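Local atomic coordinates of putative carboxynorspermidine decarboxylase protein (Sinorhizobium meliloti, PDB entry 3MT1), a protein that probably catalyses the pyridoxal 5'-phosphate-dependent decarboxylation of carboxynorspermidine and carboxyspermidine, giving norspermidine and spermidine. Residues K13-M18 and A234-S239; R20-V24 and F202-D206. All coordinates share one frame; numbering follows the deposited sequence.

Contact 1: K13-M18 and A234-S239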
# COMPACT_ATOMS: atom_id res chain seq x y z
N LYS B 13 27.10 -3.55 2.42
CA LYS B 13 26.53 -4.10 1.19
C LYS B 13 26.01 -3.02 0.25
O LYS B 13 26.12 -3.15 -0.98
CB LYS B 13 25.42 -5.09 1.49
CG LYS B 13 25.99 -6.39 1.99
CD LYS B 13 24.88 -7.30 2.48
CE LYS B 13 25.48 -8.48 3.17
NZ LYS B 13 24.39 -9.02 3.98
N LEU B 14 25.46 -1.97 0.83
CA LEU B 14 25.04 -0.84 0.05
C LEU B 14 26.28 -0.25 -0.61
O LEU B 14 26.28 -0.04 -1.82
CB LEU B 14 24.33 0.19 0.92
CG LEU B 14 23.86 1.50 0.25
CD1 LEU B 14 22.87 1.29 -0.94
CD2 LEU B 14 23.15 2.30 1.28
N THR B 15 27.34 -0.03 0.16
CA THR B 15 28.59 0.48 -0.40
C THR B 15 29.16 -0.36 -1.54
O THR B 15 29.61 0.20 -2.53
CB THR B 15 29.65 0.63 0.69
OG1 THR B 15 29.17 1.58 1.64
CG2 THR B 15 30.97 1.10 0.11
N ARG B 16 29.14 -1.69 -1.38
CA ARG B 16 29.52 -2.61 -2.46
C ARG B 16 28.82 -2.15 -3.75
O ARG B 16 29.47 -1.94 -4.75
CB ARG B 16 29.21 -4.07 -2.04
CG ARG B 16 29.41 -5.23 -3.05
CD ARG B 16 28.28 -6.29 -2.86
NE ARG B 16 27.00 -5.57 -2.60
CZ ARG B 16 25.80 -6.11 -2.32
NH1 ARG B 16 25.62 -7.42 -2.24
NH2 ARG B 16 24.76 -5.30 -2.13
N ASN B 17 27.51 -1.90 -3.69
CA ASN B 17 26.74 -1.47 -4.87
C ASN B 17 27.20 -0.12 -5.37
O ASN B 17 27.28 0.11 -6.58
CB ASN B 17 25.24 -1.34 -4.55
CG ASN B 17 24.57 -2.67 -4.33
OD1 ASN B 17 25.14 -3.74 -4.60
ND2 ASN B 17 23.34 -2.62 -3.83
N MSE B 18 27.47 0.76 -4.44
CA MSE B 18 27.84 2.09 -4.78
C MSE B 18 29.16 2.08 -5.54
O MSE B 18 29.31 2.77 -6.52
CB MSE B 18 27.89 2.92 -3.52
CG MSE B 18 26.48 3.23 -2.99
SE MSE B 18 25.43 4.30 -4.26
CE MSE B 18 24.12 2.97 -4.88
N ALA B 234 18.93 -1.61 -8.98
CA ALA B 234 20.34 -1.95 -9.01
C ALA B 234 21.21 -1.22 -7.94
O ALA B 234 22.30 -1.68 -7.58
CB ALA B 234 20.91 -1.79 -10.40
N SER B 235 20.73 -0.09 -7.44
CA SER B 235 21.44 0.61 -6.37
C SER B 235 21.39 -0.13 -5.04
O SER B 235 22.31 -0.03 -4.21
CB SER B 235 20.81 1.99 -6.17
OG SER B 235 20.79 2.67 -7.40
N ILE B 236 20.31 -0.87 -4.85
CA ILE B 236 19.88 -1.22 -3.53
C ILE B 236 19.77 -2.74 -3.34
O ILE B 236 19.45 -3.23 -2.25
CB ILE B 236 18.58 -0.44 -3.25
CG1 ILE B 236 18.71 0.31 -1.98
CG2 ILE B 236 17.26 -1.23 -3.43
CD1 ILE B 236 19.39 1.62 -2.21
N THR B 237 20.06 -3.46 -4.43
CA THR B 237 19.97 -4.90 -4.54
C THR B 237 20.72 -5.59 -3.39
O THR B 237 21.86 -5.24 -3.10
CB THR B 237 20.48 -5.36 -5.96
OG1 THR B 237 19.98 -6.66 -6.30
CG2 THR B 237 22.01 -5.37 -6.06
N LYS B 238 20.06 -6.53 -2.73
CA LYS B 238 20.70 -7.38 -1.69
C LYS B 238 21.34 -6.60 -0.54
O LYS B 238 22.20 -7.13 0.18
CB LYS B 238 21.75 -8.31 -2.34
CG LYS B 238 21.15 -9.32 -3.31
CD LYS B 238 22.25 -10.05 -4.06
CE LYS B 238 22.02 -9.96 -5.59
NZ LYS B 238 20.77 -10.68 -6.05
N SER B 239 20.95 -5.34 -0.38
CA SER B 239 21.59 -4.50 0.60
C SER B 239 20.85 -4.53 1.91
O SER B 239 21.45 -4.23 2.95
CB SER B 239 21.64 -3.05 0.15
OG SER B 239 20.39 -2.42 0.40

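Contact 2: R20-V24 and F202-D206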
# COMPACT_ATOMS: atom_id res chain seq x y z
N ARG B 20 30.31 -0.23 -7.45
CA ARG B 20 30.21 -0.84 -8.78
C ARG B 20 29.60 0.16 -9.75
O ARG B 20 30.00 0.27 -10.90
CB ARG B 20 29.42 -2.14 -8.72
CG ARG B 20 30.00 -3.11 -7.71
CD ARG B 20 29.18 -4.38 -7.62
NE ARG B 20 29.99 -5.46 -7.09
CZ ARG B 20 29.62 -6.73 -7.05
NH1 ARG B 20 28.42 -7.10 -7.49
NH2 ARG B 20 30.45 -7.62 -6.55
N ILE B 21 28.63 0.92 -9.24
CA ILE B 21 28.12 2.11 -9.92
C ILE B 21 29.23 3.12 -10.33
O ILE B 21 29.39 3.42 -11.52
CB ILE B 21 26.98 2.77 -9.07
CG1 ILE B 21 25.75 1.85 -9.10
CG2 ILE B 21 26.65 4.17 -9.59
CD1 ILE B 21 24.50 2.36 -8.48
N ALA B 22 29.99 3.63 -9.37
CA ALA B 22 31.15 4.49 -9.64
C ALA B 22 32.07 3.92 -10.77
O ALA B 22 32.41 4.61 -11.76
CB ALA B 22 31.92 4.69 -8.37
N HIS B 23 32.44 2.65 -10.63
CA HIS B 23 33.24 1.94 -11.63
C HIS B 23 32.62 2.13 -13.03
O HIS B 23 33.29 2.56 -13.96
CB HIS B 23 33.33 0.47 -11.24
CG HIS B 23 34.12 -0.38 -12.17
ND1 HIS B 23 35.46 -0.64 -11.98
CD2 HIS B 23 33.77 -1.03 -13.30
CE1 HIS B 23 35.89 -1.42 -12.96
NE2 HIS B 23 34.88 -1.67 -13.77
N VAL B 24 31.32 1.87 -13.16
CA VAL B 24 30.64 2.10 -14.42
C VAL B 24 30.73 3.56 -14.87
O VAL B 24 31.06 3.83 -16.02
CB VAL B 24 29.15 1.70 -14.34
CG1 VAL B 24 28.36 2.29 -15.52
CG2 VAL B 24 29.01 0.18 -14.24
N PHE B 202 23.08 -4.12 -13.63
CA PHE B 202 24.53 -4.14 -13.82
C PHE B 202 25.37 -4.23 -12.55
O PHE B 202 26.58 -4.43 -12.63
CB PHE B 202 25.01 -3.00 -14.71
CG PHE B 202 24.71 -1.64 -14.18
CD1 PHE B 202 25.63 -0.98 -13.37
CD2 PHE B 202 23.50 -1.02 -14.49
CE1 PHE B 202 25.37 0.28 -12.88
CE2 PHE B 202 23.22 0.24 -13.99
CZ PHE B 202 24.16 0.90 -13.18
N THR B 203 24.73 -4.09 -11.40
CA THR B 203 25.36 -4.30 -10.09
C THR B 203 25.26 -5.76 -9.60
O THR B 203 25.73 -6.08 -8.51
CB THR B 203 24.73 -3.37 -8.98
OG1 THR B 203 23.32 -3.62 -8.87
CG2 THR B 203 24.97 -1.89 -9.26
N GLY B 204 24.65 -6.63 -10.39
CA GLY B 204 24.58 -8.03 -9.99
C GLY B 204 25.96 -8.66 -9.99
O GLY B 204 26.87 -8.23 -10.71
N ASP B 205 26.15 -9.67 -9.16
CA ASP B 205 27.44 -10.35 -9.18
C ASP B 205 27.54 -11.02 -10.55
O ASP B 205 26.54 -11.56 -11.04
CB ASP B 205 27.56 -11.37 -8.03
CG ASP B 205 27.44 -10.72 -6.65
OD1 ASP B 205 27.65 -9.48 -6.51
OD2 ASP B 205 27.13 -11.46 -5.69
N ASP B 206 28.71 -10.93 -11.20
CA ASP B 206 28.96 -11.62 -12.47
C ASP B 206 28.47 -10.86 -13.70
O ASP B 206 28.67 -11.30 -14.83
CB ASP B 206 28.37 -13.04 -12.45
CG ASP B 206 29.02 -13.94 -11.39
OD1 ASP B 206 30.29 -13.95 -11.32
OD2 ASP B 206 28.26 -14.63 -10.64

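Contact 1: K13-M18 and A234-S239
Asn17 and the backbone carbonyls of Ser235 and Thr237 illustrate how one side-chain amide can hold a turn to a neighbouring helix. Asn17 ND2 donates to Thr237 O at 3.1 Å along an almost straight line, 174° at the hydrogen; the acceptor lies in the amide plane and receives the donor on a lone pair. The same nitrogen donates to Ser235 O at 2.8 Å, but from above that carbonyl's plane. Both amide hydrogens are thus spent, which fixes the rotation of the group. With CG beside its own backbone N (chi1 -70°), the amide projects from the helix straight at the turn.

Arg16 adds a weak bond to Thr237 O from NH2, 3.1 Å away. Its chain is bent at chi2 and chi3, and this folds the guanidinium back over its own helix, where NE and NH2 make further weak bonds to Lys13 O and Lys13 CB lies over one face, offset toward the rim. On the apolar flank, Leu14 and Ile236 lie side by side with their CD1 atoms 3.7 Å apart, while the selenomethionine Met18 lays CE against Ser235 CB at 3.7 Å. Lys13 CD, on an extended chain, skirts Lys238 O.

Behind this first shell, the type II turn from Ile236 to Ser239 is closed by Ser239 N and OG, which reach Ile236 O from the same face of its plane. Asp320 accepts from Lys238 N, and Ser235 OG turns to Pro231 O. The whole contact joins helix 11-28 to the passage from helix 233-236 into strand 240-251, where Ser239 bonds through its backbone to Asp10 at the end of strand 6-10, and Leu47 and Met48 of helix 45-49 pack against the apolar flank.

Contact 2: R20-V24 and F202-D206
Arg20 and Asp205 meet with their guanidinium and carboxylate planes turned 76° apart, and OD1 alone takes both terminal nitrogens of the guanidinium. Asp205 OD1 receives NH1 of Arg20 at 2.7 Å, nearly along its C-O axis, and NH2 makes only a weak bond to it at 3.4 Å. NH1 has a second acceptor, Thr203 O at 3.1 Å, which lies in the guanidinium plane although the nitrogen stands above the plane of that carbonyl. The extended arginine, stretched from CG to NE, carries its charged end out over the loop and ties together two points on it. With the guanidinium gone, as in an alanine here, Asp205 would probably lose this counter-charge and Thr203 O its side-chain donor, freeing the loop's outer end to shift.

Beside this polar bridge the helix turns an apolar side to the loop. Val24 brings CG2 to 3.7 Å from CD1 of Phe202, whereas the side chain of Ile21 runs roughly square to that of Phe202, CG1 lying 4.1 Å from CE1. The Ile21 CG1 methylene also meets Thr203 CG2 at 3.8 Å; with chi1 of Thr203 at 58°, the methyl faces the helix and OG1 probably bonds to Ala234 O. Phe212 of helix 209-223 meets the Phe202 ring with its plane turned by about 20°, and Leu229 touches both Phe202 and Val24.

Loop 202-206 follows strand 193-195 and precedes helix 209-223, a beta-to-alpha connection of the eight-stranded parallel alpha/beta barrel that carries the cofactor in class-II decarboxylases of this family.

Both contacts use helix 11-28, one turn after another, and their centres lie 9 Å apart on the same side of the chain's centre. Contact 1 is core apart from Lys13 and Lys238, exposed at its rim, and backbone carbonyls met by an amide dominate it; contact 2 is only partly buried, with a charged pair at its rim and an aromatic ring on its buried side. The two also meet directly, through Thr203 and Ala234, and Ile21 CD1 packs on Ser235 OG. Helix 11-28 thus spans from the approach to the sheet domain to a barrel loop; the two segments it grips, through Thr237 and Thr203, lie near Glu233, predicted to bind substrate.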